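Sulfhydryl oxidase 1 (Homo sapiens, PDB 3LLK) catalyses the FAD-dependent oxidation of thiols to disulfides, probably passing the electrons on to molecular oxygen, as other flavin-linked sulfhydryl oxidases do. Local coordinates at residues S195-R198 with V199-R202; R116-P119 with C120-W123; V69-W72 with L73-Q76; K87-L90 with D91-E95. All coordinates share one frame; numbering follows the deposited sequence.

How the contacts relate
Followed from the N terminus, the four contacts come one after another; each is a local turn of chain, and none crosses or encloses another. Contact 3 ends helix 60-75, and contact 4 ends helix 83-92 shortly afterwards. These two touch, with Trp72 packed on Ala89 and Arg93, so the ends of two neighbouring helices are joined. Contact 2 opens helix 118-134, and contact 1 lies near the end of helix 185-203. They meet where the ring of Trp123 stacks on that of His196, and both hold the FAD. Contacts 1 and 3 lie on opposite sides of the chain's centre, their own centres about 35 Å apart.

Contact 1: S195-R198 with V199-R202; sequences SHNR and VNAR. With FAD (flavin-adenine dinucleotide), chain D; FLC (citrate anion), chain E.
Ser195 begins a turn of helix 185-203 whose 196 to 200 face forms part of the FAD pocket of this Erv/ALR-type sulfhydryl oxidase; its carbonyl O accepts the backbone N of Val199. At His196 the ring lies over the adenine, ND1 standing 3.1 Å from FAD C5A, offset toward the ring's rim. With CG anti to the backbone N (chi1 -172°), NE2 reaches the diphosphate and bonds FAD O2A at 2.8 Å, in a fairly straight N-H...O of 162°. Its ND1 bonds His127, and its ring is stacked on Trp123, so the imidazole is fixed from several sides. Were the imidazole cut back to an alanine, FAD O2A would probably lose this donor, His127 its partner at ND1, and the adenine the ring lying over it. Asn197 presents OD1 to Asn200 ND2 at 3.0 Å, the two amide planes turned 66° apart, while its own ND2 is held by the carbonyl of Trp218. Asn200 ND2 then donates to FAD N7A at 3.0 Å, so one amide nitrogen links a neighbouring side chain to the base. Arg198 lies alongside Arg202, both pointing the same way with guanidinium planes nearly perpendicular, and together they grip a citrate that probably came from the crystallisation liquor. Arg202 NH1 also turns back to the helix, bonding Arg198 O at 3.0 Å with that oxygen in its guanidinium plane.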
loop_
_atom_site.group_PDB
_atom_site.type_symbol
_atom_site.label_atom_id
_atom_site.label_comp_id
_atom_site.label_asym_id
_atom_site.label_seq_id
_atom_site.Cartn_x
_atom_site.Cartn_y
_atom_site.Cartn_z
ATOM N N SER A 195 -3.126 -9.697 -8.481
ATOM C CA SER A 195 -2.704 -10.464 -7.313
ATOM C C SER A 195 -3.667 -10.175 -6.158
ATOM O O SER A 195 -4.006 -11.059 -5.374
ATOM C CB SER A 195 -1.270 -10.100 -6.908
ATOM O OG SER A 195 -0.310 -10.655 -7.805
ATOM N N HIS A 196 -4.121 -8.929 -6.063
ATOM C CA HIS A 196 -5.055 -8.554 -5.013
ATOM C C HIS A 196 -6.384 -9.292 -5.249
ATOM O O HIS A 196 -7.026 -9.761 -4.304
ATOM C CB HIS A 196 -5.243 -7.031 -5.017
ATOM C CG HIS A 196 -6.032 -6.507 -3.855
ATOM N ND1 HIS A 196 -6.127 -5.160 -3.574
ATOM C CD2 HIS A 196 -6.772 -7.140 -2.913
ATOM C CE1 HIS A 196 -6.890 -4.986 -2.507
ATOM N NE2 HIS A 196 -7.295 -6.171 -2.088
ATOM N N ASN A 197 -6.792 -9.424 -6.510
ATOM C CA ASN A 197 -8.038 -10.129 -6.781
ATOM C C ASN A 197 -7.938 -11.617 -6.461
ATOM O O ASN A 197 -8.921 -12.241 -6.063
ATOM C CB ASN A 197 -8.499 -9.899 -8.228
ATOM C CG ASN A 197 -9.408 -8.671 -8.355
ATOM O OD1 ASN A 197 -10.131 -8.330 -7.420
ATOM N ND2 ASN A 197 -9.388 -8.021 -9.514
ATOM N N ARG A 198 -6.750 -12.190 -6.601
ATOM C CA ARG A 198 -6.576 -13.604 -6.287
ATOM C C ARG A 198 -6.769 -13.792 -4.774
ATOM O O ARG A 198 -7.255 -14.829 -4.316
ATOM C CB ARG A 198 -5.191 -14.068 -6.718
ATOM C CG ARG A 198 -4.957 -13.973 -8.226
ATOM C CD ARG A 198 -3.612 -14.580 -8.591
ATOM N NE ARG A 198 -3.599 -16.006 -8.302
ATOM C CZ ARG A 198 -2.540 -16.672 -7.856
ATOM N NH1 ARG A 198 -1.398 -16.035 -7.642
ATOM N NH2 ARG A 198 -2.623 -17.977 -7.636
ATOM N N VAL A 199 -6.385 -12.774 -4.006
ATOM C CA VAL A 199 -6.546 -12.801 -2.555
ATOM C C VAL A 199 -8.027 -12.608 -2.250
ATOM O O VAL A 199 -8.584 -13.266 -1.363
ATOM C CB VAL A 199 -5.725 -11.667 -1.866
ATOM C CG1 VAL A 199 -6.099 -11.557 -0.387
ATOM C CG2 VAL A 199 -4.235 -11.965 -1.996
ATOM N N ASN A 200 -8.662 -11.708 -2.997
ATOM C CA ASN A 200 -10.078 -11.435 -2.807
ATOM C C ASN A 200 -10.900 -12.709 -2.978
ATOM O O ASN A 200 -11.839 -12.961 -2.218
ATOM C CB ASN A 200 -10.573 -10.370 -3.802
ATOM C CG ASN A 200 -10.082 -8.973 -3.462
ATOM O OD1 ASN A 200 -9.600 -8.723 -2.356
ATOM N ND2 ASN A 200 -10.213 -8.048 -4.411
ATOM N N ALA A 201 -10.538 -13.510 -3.976
ATOM C CA ALA A 201 -11.247 -14.750 -4.257
ATOM C C ALA A 201 -11.185 -15.743 -3.094
ATOM O O ALA A 201 -12.197 -16.348 -2.746
ATOM C CB ALA A 201 -10.695 -15.393 -5.531
ATOM N N ARG A 202 -10.007 -15.912 -2.500
ATOM C CA ARG A 202 -9.859 -16.841 -1.381
ATOM C C ARG A 202 -10.565 -16.372 -0.118
ATOM O O ARG A 202 -10.987 -17.197 0.696
ATOM C CB ARG A 202 -8.383 -17.080 -1.030
ATOM C CG ARG A 202 -7.695 -18.178 -1.824
ATOM C CD ARG A 202 -7.236 -17.665 -3.154
ATOM N NE ARG A 202 -6.550 -18.686 -3.936
ATOM C CZ ARG A 202 -6.176 -18.508 -5.196
ATOM N NH1 ARG A 202 -6.427 -17.350 -5.794
ATOM N NH2 ARG A 202 -5.573 -19.488 -5.859
HETATM P PA FAD D . -9.076 -4.771 0.931
HETATM O O1A FAD D . -8.193 -4.387 2.067
HETATM O O2A FAD D . -8.941 -6.058 0.196
HETATM O O5B FAD D . -9.098 -3.639 -0.155
HETATM C C5B FAD D . -8.783 -2.263 0.066
HETATM C C4B FAD D . -9.638 -1.572 -0.964
HETATM O O4B FAD D . -8.811 -1.512 -2.158
HETATM C C3B FAD D . -11.117 -1.841 -1.316
HETATM O O3B FAD D . -12.085 -1.273 -0.435
HETATM C C2B FAD D . -11.129 -1.394 -2.708
HETATM O O2B FAD D . -11.412 -0.042 -2.901
HETATM C C1B FAD D . -9.719 -1.666 -3.254
HETATM N N9A FAD D . -9.446 -2.897 -3.927
HETATM C C8A FAD D . -10.020 -4.193 -3.841
HETATM N N7A FAD D . -9.543 -5.086 -4.643
HETATM C C5A FAD D . -8.584 -4.362 -5.340
HETATM C C6A FAD D . -7.744 -4.767 -6.395
HETATM N N6A FAD D . -7.770 -5.996 -6.929
HETATM N N1A FAD D . -6.870 -3.863 -6.967
HETATM C C2A FAD D . -6.822 -2.550 -6.608
HETATM N N3A FAD D . -7.657 -2.137 -5.559
HETATM C C4A FAD D . -8.526 -3.101 -4.957
HETATM N N1 FAD D . -6.066 -11.534 5.058
HETATM C C2 FAD D . -6.381 -12.839 5.375
HETATM O O2 FAD D . -7.330 -13.008 6.158
HETATM N N3 FAD D . -5.550 -13.728 4.705
HETATM C C4 FAD D . -4.496 -13.439 3.804
HETATM O O4 FAD D . -3.799 -14.386 3.310
HETATM C C4X FAD D . -4.260 -12.102 3.556
HETATM N N5 FAD D . -3.152 -11.698 2.744
HETATM C C5X FAD D . -2.774 -10.344 2.536
HETATM C C6 FAD D . -1.595 -10.083 1.813
HETATM C C7 FAD D . -1.236 -8.724 1.588
HETATM C C7M FAD D . 0.056 -8.518 0.798
HETATM C C8 FAD D . -2.042 -7.652 2.075
HETATM C C8M FAD D . -1.854 -6.157 1.912
HETATM C C9 FAD D . -3.184 -7.951 2.818
HETATM C C9A FAD D . -3.601 -9.270 3.138
HETATM N N10 FAD D . -4.765 -9.823 3.880
HETATM C C10 FAD D . -5.074 -11.118 4.201
HETATM C "C1'" FAD D . -5.775 -8.871 4.221
HETATM C "C2'" FAD D . -6.889 -8.626 3.249
HETATM O "O2'" FAD D . -6.394 -8.653 1.887
HETATM C "C3'" FAD D . -7.700 -7.376 3.403
HETATM O "O3'" FAD D . -6.846 -6.240 3.410
HETATM C "C4'" FAD D . -8.731 -7.267 4.514
HETATM O "O4'" FAD D . -9.462 -8.520 4.667
HETATM C "C5'" FAD D . -9.651 -6.124 4.498
HETATM O "O5'" FAD D . -10.473 -6.272 3.337
HETATM P P FAD D . -11.335 -5.145 2.706
HETATM O O1P FAD D . -12.555 -5.848 2.309
HETATM O O2P FAD D . -11.536 -3.985 3.613
HETATM O O3P FAD D . -10.593 -4.591 1.389
HETATM C CAC FLC E . -5.734 -16.846 -11.679
HETATM C CA FLC E . -7.046 -17.556 -11.303
HETATM C CB FLC E . -6.885 -18.817 -10.393
HETATM C CBC FLC E . -6.192 -18.435 -9.079
HETATM C CG FLC E . -8.309 -19.396 -10.137
HETATM C CGC FLC E . -8.343 -20.669 -9.270
HETATM O OA1 FLC E . -4.641 -17.248 -11.283
HETATM O OA2 FLC E . -5.784 -15.854 -12.393
HETATM O OB1 FLC E . -5.105 -19.014 -8.751
HETATM O OB2 FLC E . -6.690 -17.537 -8.309
HETATM O OG1 FLC E . -7.318 -21.175 -8.816
HETATM O OG2 FLC E . -9.423 -21.194 -9.030
HETATM O OHB FLC E . -6.117 -19.825 -11.066
#

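Contact 2: R116-P119 with C120-W123; sequences RGFP and CSLW. With FAD (flavin-adenine dinucleotide), chain D.
Arg116 and Cys120 come together beside the FAD diphosphate, Arg116 NH2 lying 3.6 Å from Cys120 SG. The guanidinium turns its edge to the phosphate, and NE donates to FAD O2P, at a modelled distance too short to be taken literally. After an extended chi2, a bend at chi3 (76°) brings NE to the phosphate, and CG, CD and NE all lie close to that same oxygen. Three residues after Cys120, Trp123 NE1 bonds FAD O2' at 2.8 Å with an angle of 165°, while one face of the indole receives the flavin methyl C8M, 3.3 Å above the plane and toward the rim. Pro119 CB rests against the ribityl chain at FAD O3', 3.5 Å away.

These groups are set by the first turn of helix 118-134, for which Gly117 is the N-cap residue. Its backbone angles would press a side chain against the preceding carbonyl, a strain that only a residue lacking a CB escapes. Gly117 O receives Ser121 N, and Phe118 O receives two donors: Leu122 N nearly in line with the carbonyl, and Ser121 OG at 2.6 Å, in the carbonyl plane on a lone pair. The serine hydroxyl reaches back because OG sits between the backbone N and the carbonyl carbon (chi1 76°).

Beyond the turn, Phe118 takes Leu122 CB over one ring face, Phe118 CZ lying 4.1 Å from Leu122 CD1, and stacks on Tyr25 of helix 16-30. The disulfide from Cys120 to Cys108 ties the turn to the preceding loop, where Gln109 O accepts Arg116 NH1.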
loop_
_atom_site.group_PDB
_atom_site.type_symbol
_atom_site.label_atom_id
_atom_site.label_comp_id
_atom_site.label_asym_id
_atom_site.label_seq_id
_atom_site.Cartn_x
_atom_site.Cartn_y
_atom_site.Cartn_z
ATOM N N ARG A 116 -11.237 -5.001 8.393
ATOM C CA ARG A 116 -10.566 -4.013 7.569
ATOM C C ARG A 116 -9.486 -3.234 8.312
ATOM O O ARG A 116 -8.603 -3.815 8.938
ATOM C CB ARG A 116 -11.633 -3.066 7.006
ATOM C CG ARG A 116 -12.852 -3.818 6.448
ATOM C CD ARG A 116 -13.852 -2.901 5.764
ATOM N NE ARG A 116 -13.387 -2.493 4.439
ATOM C CZ ARG A 116 -13.553 -1.281 3.921
ATOM N NH1 ARG A 116 -14.181 -0.341 4.620
ATOM N NH2 ARG A 116 -13.088 -1.006 2.704
ATOM N N GLY A 117 -9.538 -1.912 8.225
ATOM C CA GLY A 117 -8.538 -1.115 8.908
ATOM C C GLY A 117 -7.198 -1.026 8.196
ATOM O O GLY A 117 -7.136 -0.858 6.982
ATOM N N PHE A 118 -6.117 -1.154 8.957
ATOM C CA PHE A 118 -4.783 -1.040 8.395
ATOM C C PHE A 118 -4.535 -1.874 7.136
ATOM O O PHE A 118 -4.016 -1.354 6.162
ATOM C CB PHE A 118 -3.718 -1.385 9.449
ATOM C CG PHE A 118 -2.312 -1.332 8.920
ATOM C CD1 PHE A 118 -1.770 -0.126 8.464
ATOM C CD2 PHE A 118 -1.541 -2.487 8.843
ATOM C CE1 PHE A 118 -0.482 -0.074 7.938
ATOM C CE2 PHE A 118 -0.250 -2.450 8.315
ATOM C CZ PHE A 118 0.282 -1.240 7.862
ATOM N N PRO A 119 -4.884 -3.180 7.155
ATOM C CA PRO A 119 -4.676 -4.048 5.987
ATOM C C PRO A 119 -5.291 -3.433 4.733
ATOM O O PRO A 119 -4.707 -3.475 3.652
ATOM C CB PRO A 119 -5.360 -5.353 6.402
ATOM C CG PRO A 119 -5.135 -5.383 7.886
ATOM C CD PRO A 119 -5.438 -3.949 8.283
ATOM N N CYS A 120 -6.467 -2.849 4.895
ATOM C CA CYS A 120 -7.162 -2.194 3.791
ATOM C C CYS A 120 -6.341 -0.991 3.337
ATOM O O CYS A 120 -6.095 -0.809 2.144
ATOM C CB CYS A 120 -8.546 -1.751 4.257
ATOM S SG CYS A 120 -9.498 -0.594 3.215
ATOM N N SER A 121 -5.887 -0.189 4.293
ATOM C CA SER A 121 -5.111 0.995 3.969
ATOM C C SER A 121 -3.780 0.660 3.324
ATOM O O SER A 121 -3.264 1.446 2.540
ATOM C CB SER A 121 -4.866 1.845 5.218
ATOM O OG SER A 121 -3.863 1.285 6.036
ATOM N N LEU A 122 -3.227 -0.504 3.650
ATOM C CA LEU A 122 -1.944 -0.907 3.087
ATOM C C LEU A 122 -2.101 -1.250 1.604
ATOM O O LEU A 122 -1.267 -0.856 0.786
ATOM C CB LEU A 122 -1.367 -2.094 3.863
ATOM C CG LEU A 122 0.108 -2.378 3.571
ATOM C CD1 LEU A 122 0.937 -1.123 3.858
ATOM C CD2 LEU A 122 0.576 -3.553 4.427
ATOM N N TRP A 123 -3.167 -1.972 1.263
ATOM C CA TRP A 123 -3.449 -2.303 -0.131
ATOM C C TRP A 123 -3.593 -0.999 -0.914
ATOM O O TRP A 123 -3.004 -0.839 -1.986
ATOM C CB TRP A 123 -4.767 -3.078 -0.263
ATOM C CG TRP A 123 -4.651 -4.569 -0.148
ATOM C CD1 TRP A 123 -5.307 -5.376 0.736
ATOM C CD2 TRP A 123 -3.877 -5.437 -0.988
ATOM N NE1 TRP A 123 -4.993 -6.695 0.496
ATOM C CE2 TRP A 123 -4.118 -6.758 -0.555
ATOM C CE3 TRP A 123 -3.008 -5.224 -2.068
ATOM C CZ2 TRP A 123 -3.515 -7.870 -1.163
ATOM C CZ3 TRP A 123 -2.408 -6.334 -2.675
ATOM C CH2 TRP A 123 -2.667 -7.638 -2.216
HETATM P PA FAD D . -9.076 -4.771 0.931
HETATM O O1A FAD D . -8.193 -4.387 2.067
HETATM O O2A FAD D . -8.941 -6.058 0.196
HETATM O O5B FAD D . -9.098 -3.639 -0.155
HETATM C C5B FAD D . -8.783 -2.263 0.066
HETATM C C4B FAD D . -9.638 -1.572 -0.964
HETATM O O4B FAD D . -8.811 -1.512 -2.158
HETATM C C3B FAD D . -11.117 -1.841 -1.316
HETATM O O3B FAD D . -12.085 -1.273 -0.435
HETATM C C2B FAD D . -11.129 -1.394 -2.708
HETATM O O2B FAD D . -11.412 -0.042 -2.901
HETATM C C1B FAD D . -9.719 -1.666 -3.254
HETATM N N9A FAD D . -9.446 -2.897 -3.927
HETATM C C8A FAD D . -10.020 -4.193 -3.841
HETATM N N7A FAD D . -9.543 -5.086 -4.643
HETATM C C5A FAD D . -8.584 -4.362 -5.340
HETATM C C6A FAD D . -7.744 -4.767 -6.395
HETATM N N6A FAD D . -7.770 -5.996 -6.929
HETATM N N1A FAD D . -6.870 -3.863 -6.967
HETATM C C2A FAD D . -6.822 -2.550 -6.608
HETATM N N3A FAD D . -7.657 -2.137 -5.559
HETATM C C4A FAD D . -8.526 -3.101 -4.957
HETATM N N1 FAD D . -6.066 -11.534 5.058
HETATM C C2 FAD D . -6.381 -12.839 5.375
HETATM O O2 FAD D . -7.330 -13.008 6.158
HETATM N N3 FAD D . -5.550 -13.728 4.705
HETATM C C4 FAD D . -4.496 -13.439 3.804
HETATM O O4 FAD D . -3.799 -14.386 3.310
HETATM C C4X FAD D . -4.260 -12.102 3.556
HETATM N N5 FAD D . -3.152 -11.698 2.744
HETATM C C5X FAD D . -2.774 -10.344 2.536
HETATM C C6 FAD D . -1.595 -10.083 1.813
HETATM C C7 FAD D . -1.236 -8.724 1.588
HETATM C C7M FAD D . 0.056 -8.518 0.798
HETATM C C8 FAD D . -2.042 -7.652 2.075
HETATM C C8M FAD D . -1.854 -6.157 1.912
HETATM C C9 FAD D . -3.184 -7.951 2.818
HETATM C C9A FAD D . -3.601 -9.270 3.138
HETATM N N10 FAD D . -4.765 -9.823 3.880
HETATM C C10 FAD D . -5.074 -11.118 4.201
HETATM C "C1'" FAD D . -5.775 -8.871 4.221
HETATM C "C2'" FAD D . -6.889 -8.626 3.249
HETATM O "O2'" FAD D . -6.394 -8.653 1.887
HETATM C "C3'" FAD D . -7.700 -7.376 3.403
HETATM O "O3'" FAD D . -6.846 -6.240 3.410
HETATM C "C4'" FAD D . -8.731 -7.267 4.514
HETATM O "O4'" FAD D . -9.462 -8.520 4.667
HETATM C "C5'" FAD D . -9.651 -6.124 4.498
HETATM O "O5'" FAD D . -10.473 -6.272 3.337
HETATM P P FAD D . -11.335 -5.145 2.706
HETATM O O1P FAD D . -12.555 -5.848 2.309
HETATM O O2P FAD D . -11.536 -3.985 3.613
HETATM O O3P FAD D . -10.593 -4.591 1.389
#

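Contact 3: V69-W72 with L73-Q76; sequences VNEW and LKRQ
Trp72 and Gln76 stack where helix 60-75 runs out, a helix C-terminus in which a side-chain amide reinforces the last backbone bonds. The stacking comes first: the amide of Gln76 lies over one face of the indole with the planes 25° apart, and CG makes a CH-pi contact 3.8 Å from the centroid of the six-membered ring, almost on its normal. With CG beside the backbone N, a bend at chi2 (-44°) folds the amide back over the ring. Of the hydrogen bonds, Gln76 NE2 to Trp72 O, at 2.9 Å, stands beside a weak one from Gln76 N to the same oxygen. Arg75 NE adds a weak bond to Glu71 O, its guanidinium standing perpendicular to the indole. Apolar packing is made by Leu73 CD2, 3.8 Å from Trp72 CZ3. Toward helix 83-92 and the chain just after it, the indole meets Phe85, Ala89 and Arg93. A serine in place of Trp72 would probably leave the Gln76 amide without its stacking surface and open a gap toward helix 83-92. The charged pair runs side by side: Lys74, bent at chi3, brings NZ to the syn lone pair of Glu71 OE2, 2.8 Å away.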
loop_
_atom_site.group_PDB
_atom_site.type_symbol
_atom_site.label_atom_id
_atom_site.label_comp_id
_atom_site.label_asym_id
_atom_site.label_seq_id
_atom_site.Cartn_x
_atom_site.Cartn_y
_atom_site.Cartn_z
ATOM N N VAL A 69 12.747 12.083 6.734
ATOM C CA VAL A 69 12.991 10.762 7.311
ATOM C C VAL A 69 13.876 9.966 6.360
ATOM O O VAL A 69 14.806 9.294 6.788
ATOM C CB VAL A 69 11.675 9.987 7.543
ATOM C CG1 VAL A 69 11.985 8.578 8.010
ATOM C CG2 VAL A 69 10.819 10.713 8.592
ATOM N N ASN A 70 13.585 10.065 5.065
ATOM C CA ASN A 70 14.354 9.365 4.046
ATOM C C ASN A 70 15.833 9.752 4.156
ATOM O O ASN A 70 16.711 8.884 4.179
ATOM C CB ASN A 70 13.836 9.724 2.651
ATOM C CG ASN A 70 14.418 8.835 1.568
ATOM O OD1 ASN A 70 14.576 9.258 0.423
ATOM N ND2 ASN A 70 14.726 7.597 1.919
ATOM N N GLU A 71 16.097 11.056 4.228
ATOM C CA GLU A 71 17.468 11.559 4.324
ATOM C C GLU A 71 18.153 11.154 5.629
ATOM O O GLU A 71 19.348 10.850 5.645
ATOM C CB GLU A 71 17.484 13.084 4.170
ATOM C CG GLU A 71 17.189 13.544 2.753
ATOM C CD GLU A 71 18.002 12.777 1.717
ATOM O OE1 GLU A 71 19.240 12.686 1.873
ATOM O OE2 GLU A 71 17.409 12.265 0.744
ATOM N N TRP A 72 17.397 11.142 6.721
ATOM C CA TRP A 72 17.963 10.735 7.999
ATOM C C TRP A 72 18.437 9.282 7.894
ATOM O O TRP A 72 19.517 8.934 8.373
ATOM C CB TRP A 72 16.921 10.841 9.108
ATOM C CG TRP A 72 17.457 10.429 10.440
ATOM C CD1 TRP A 72 18.179 11.198 11.309
ATOM C CD2 TRP A 72 17.337 9.136 11.050
ATOM N NE1 TRP A 72 18.512 10.466 12.425
ATOM C CE2 TRP A 72 18.010 9.196 12.292
ATOM C CE3 TRP A 72 16.728 7.932 10.668
ATOM C CZ2 TRP A 72 18.093 8.096 13.157
ATOM C CZ3 TRP A 72 16.810 6.835 11.529
ATOM C CH2 TRP A 72 17.488 6.927 12.759
ATOM N N LEU A 73 17.616 8.437 7.277
ATOM C CA LEU A 73 17.950 7.024 7.101
ATOM C C LEU A 73 19.196 6.859 6.242
ATOM O O LEU A 73 20.083 6.064 6.568
ATOM C CB LEU A 73 16.789 6.270 6.443
ATOM C CG LEU A 73 15.593 5.922 7.327
ATOM C CD1 LEU A 73 14.466 5.338 6.480
ATOM C CD2 LEU A 73 16.035 4.926 8.390
ATOM N N LYS A 74 19.246 7.605 5.140
ATOM C CA LYS A 74 20.373 7.550 4.220
ATOM C C LYS A 74 21.683 7.927 4.902
ATOM O O LYS A 74 22.740 7.425 4.536
ATOM C CB LYS A 74 20.120 8.472 3.020
ATOM C CG LYS A 74 19.125 7.903 2.010
ATOM C CD LYS A 74 18.607 8.958 1.042
ATOM C CE LYS A 74 19.721 9.579 0.222
ATOM N NZ LYS A 74 19.219 10.687 -0.640
ATOM N N ARG A 75 21.614 8.801 5.901
ATOM C CA ARG A 75 22.813 9.217 6.619
ATOM C C ARG A 75 23.322 8.190 7.627
ATOM O O ARG A 75 24.521 8.130 7.887
ATOM C CB ARG A 75 22.578 10.551 7.326
ATOM C CG ARG A 75 22.749 11.746 6.421
ATOM C CD ARG A 75 22.428 13.012 7.164
ATOM N NE ARG A 75 21.015 13.063 7.518
ATOM C CZ ARG A 75 20.499 13.919 8.393
ATOM N NH1 ARG A 75 21.286 14.794 9.006
ATOM N NH2 ARG A 75 19.202 13.900 8.653
ATOM N N GLN A 76 22.429 7.387 8.198
ATOM C CA GLN A 76 22.860 6.375 9.161
ATOM C C GLN A 76 23.737 5.355 8.439
ATOM O O GLN A 76 23.236 4.478 7.738
ATOM C CB GLN A 76 21.659 5.659 9.787
ATOM C CG GLN A 76 20.618 6.582 10.400
ATOM C CD GLN A 76 21.238 7.692 11.221
ATOM O OE1 GLN A 76 22.054 7.443 12.110
ATOM N NE2 GLN A 76 20.855 8.930 10.926
#

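Contact 4: K87-L90 with D91-E95; sequences KTAL and DDRKE
Lys87 and Asp91 cross at a slant on one side of helix 83-92, with Lys87 NZ meeting Asp91 OD2 at 2.9 Å in a salt bridge that uses the syn lone pair. The lysine leaves the backbone with CG anti to N (chi1 170°) and stays extended until a last bend at chi4 swings the ammonium over to the carboxylate. The other oxygen, OD1, has a partner of its own in Arg28, so the aspartate lies between two cations, which would probably favour its ionised form. Thr88 and Asp92 run side by side instead, pointing the same way, with Thr88 CG2 3.9 Å from Asp92 OD2; the threonine hydroxyl is bonded to Ser84 O.

Arg93 turns the edge of its guanidinium toward the helix. NH1 bonds Ala89 O at 2.9 Å, with that oxygen in the guanidinium plane, and passes 3.5 Å from Ala89 CB. Ala89 O thus takes two donors, since Arg93 N reaches it from above the carbonyl plane. The backbone closes in a Schellman motif: Lys94, with positive phi, is the C-prime residue, Glu95 N bonds Leu90 O at 3.2 Å, and Lys94 N bonds Asp91 O.

Glu95 then points to helix 16-30, pairing with Arg28 and His24, while Leu90 packs on Leu27 of that helix; Glu95 also touches Phe65, and Arg93 NE makes a weak hydrogen bond to Ser68 OG, both on helix 60-75.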
loop_
_atom_site.group_PDB
_atom_site.type_symbol
_atom_site.label_atom_id
_atom_site.label_comp_id
_atom_site.label_asym_id
_atom_site.label_seq_id
_atom_site.Cartn_x
_atom_site.Cartn_y
_atom_site.Cartn_z
ATOM N N LYS A 87 12.574 6.167 16.570
ATOM C CA LYS A 87 11.419 6.841 17.176
ATOM C C LYS A 87 11.763 8.293 17.499
ATOM O O LYS A 87 10.924 9.194 17.365
ATOM C CB LYS A 87 10.992 6.140 18.467
ATOM C CG LYS A 87 9.950 6.909 19.279
ATOM C CD LYS A 87 9.514 6.130 20.508
ATOM C CE LYS A 87 8.559 6.937 21.358
ATOM N NZ LYS A 87 9.213 8.192 21.836
ATOM N N THR A 88 12.994 8.502 17.955
ATOM C CA THR A 88 13.460 9.836 18.291
ATOM C C THR A 88 13.500 10.695 17.030
ATOM O O THR A 88 13.151 11.875 17.074
ATOM C CB THR A 88 14.853 9.781 18.948
ATOM O OG1 THR A 88 14.756 9.065 20.189
ATOM C CG2 THR A 88 15.379 11.179 19.225
ATOM N N ALA A 89 13.903 10.097 15.908
ATOM C CA ALA A 89 13.971 10.814 14.639
ATOM C C ALA A 89 12.569 11.209 14.162
ATOM O O ALA A 89 12.375 12.286 13.592
ATOM C CB ALA A 89 14.668 9.951 13.583
ATOM N N LEU A 90 11.599 10.326 14.388
ATOM C CA LEU A 90 10.212 10.589 14.012
ATOM C C LEU A 90 9.676 11.722 14.890
ATOM O O LEU A 90 9.056 12.661 14.391
ATOM C CB LEU A 90 9.345 9.339 14.216
ATOM C CG LEU A 90 9.658 8.079 13.399
ATOM C CD1 LEU A 90 8.712 6.965 13.806
ATOM C CD2 LEU A 90 9.519 8.370 11.910
ATOM N N ASP A 91 9.925 11.628 16.196
ATOM C CA ASP A 91 9.461 12.645 17.142
ATOM C C ASP A 91 10.069 14.005 16.807
ATOM O O ASP A 91 9.372 15.013 16.820
ATOM C CB ASP A 91 9.825 12.275 18.589
ATOM C CG ASP A 91 9.199 10.961 19.045
ATOM O OD1 ASP A 91 8.201 10.515 18.435
ATOM O OD2 ASP A 91 9.705 10.379 20.034
ATOM N N ASP A 92 11.366 14.023 16.499
ATOM C CA ASP A 92 12.055 15.266 16.160
ATOM C C ASP A 92 11.463 15.920 14.925
ATOM O O ASP A 92 11.459 17.148 14.801
ATOM C CB ASP A 92 13.542 15.021 15.918
ATOM C CG ASP A 92 14.306 14.782 17.201
ATOM O OD1 ASP A 92 13.701 14.922 18.286
ATOM O OD2 ASP A 92 15.510 14.463 17.117
ATOM N N ARG A 93 10.960 15.090 14.019
ATOM C CA ARG A 93 10.373 15.582 12.788
ATOM C C ARG A 93 8.864 15.781 12.913
ATOM O O ARG A 93 8.161 15.942 11.919
ATOM C CB ARG A 93 10.745 14.631 11.652
ATOM C CG ARG A 93 12.249 14.673 11.401
ATOM C CD ARG A 93 12.782 13.556 10.511
ATOM N NE ARG A 93 14.220 13.724 10.301
ATOM C CZ ARG A 93 15.148 13.610 11.254
ATOM N NH1 ARG A 93 14.804 13.312 12.501
ATOM N NH2 ARG A 93 16.426 13.827 10.963
ATOM N N LYS A 94 8.387 15.777 14.155
ATOM C CA LYS A 94 6.978 15.998 14.475
ATOM C C LYS A 94 5.965 15.160 13.687
ATOM O O LYS A 94 4.947 15.691 13.228
ATOM C CB LYS A 94 6.649 17.493 14.287
ATOM C CG LYS A 94 7.632 18.439 14.971
ATOM C CD LYS A 94 7.192 19.902 14.894
ATOM C CE LYS A 94 5.898 20.136 15.677
ATOM N NZ LYS A 94 5.583 21.586 15.863
ATOM N N GLU A 95 6.205 13.857 13.549
ATOM C CA GLU A 95 5.272 13.025 12.787
ATOM C C GLU A 95 3.868 13.038 13.367
ATOM O O GLU A 95 2.890 12.873 12.637
ATOM C CB GLU A 95 5.776 11.579 12.678
ATOM C CG GLU A 95 5.461 10.655 13.839
ATOM C CD GLU A 95 4.023 10.170 13.858
ATOM O OE1 GLU A 95 3.509 9.708 12.814
ATOM O OE2 GLU A 95 3.406 10.240 14.938
#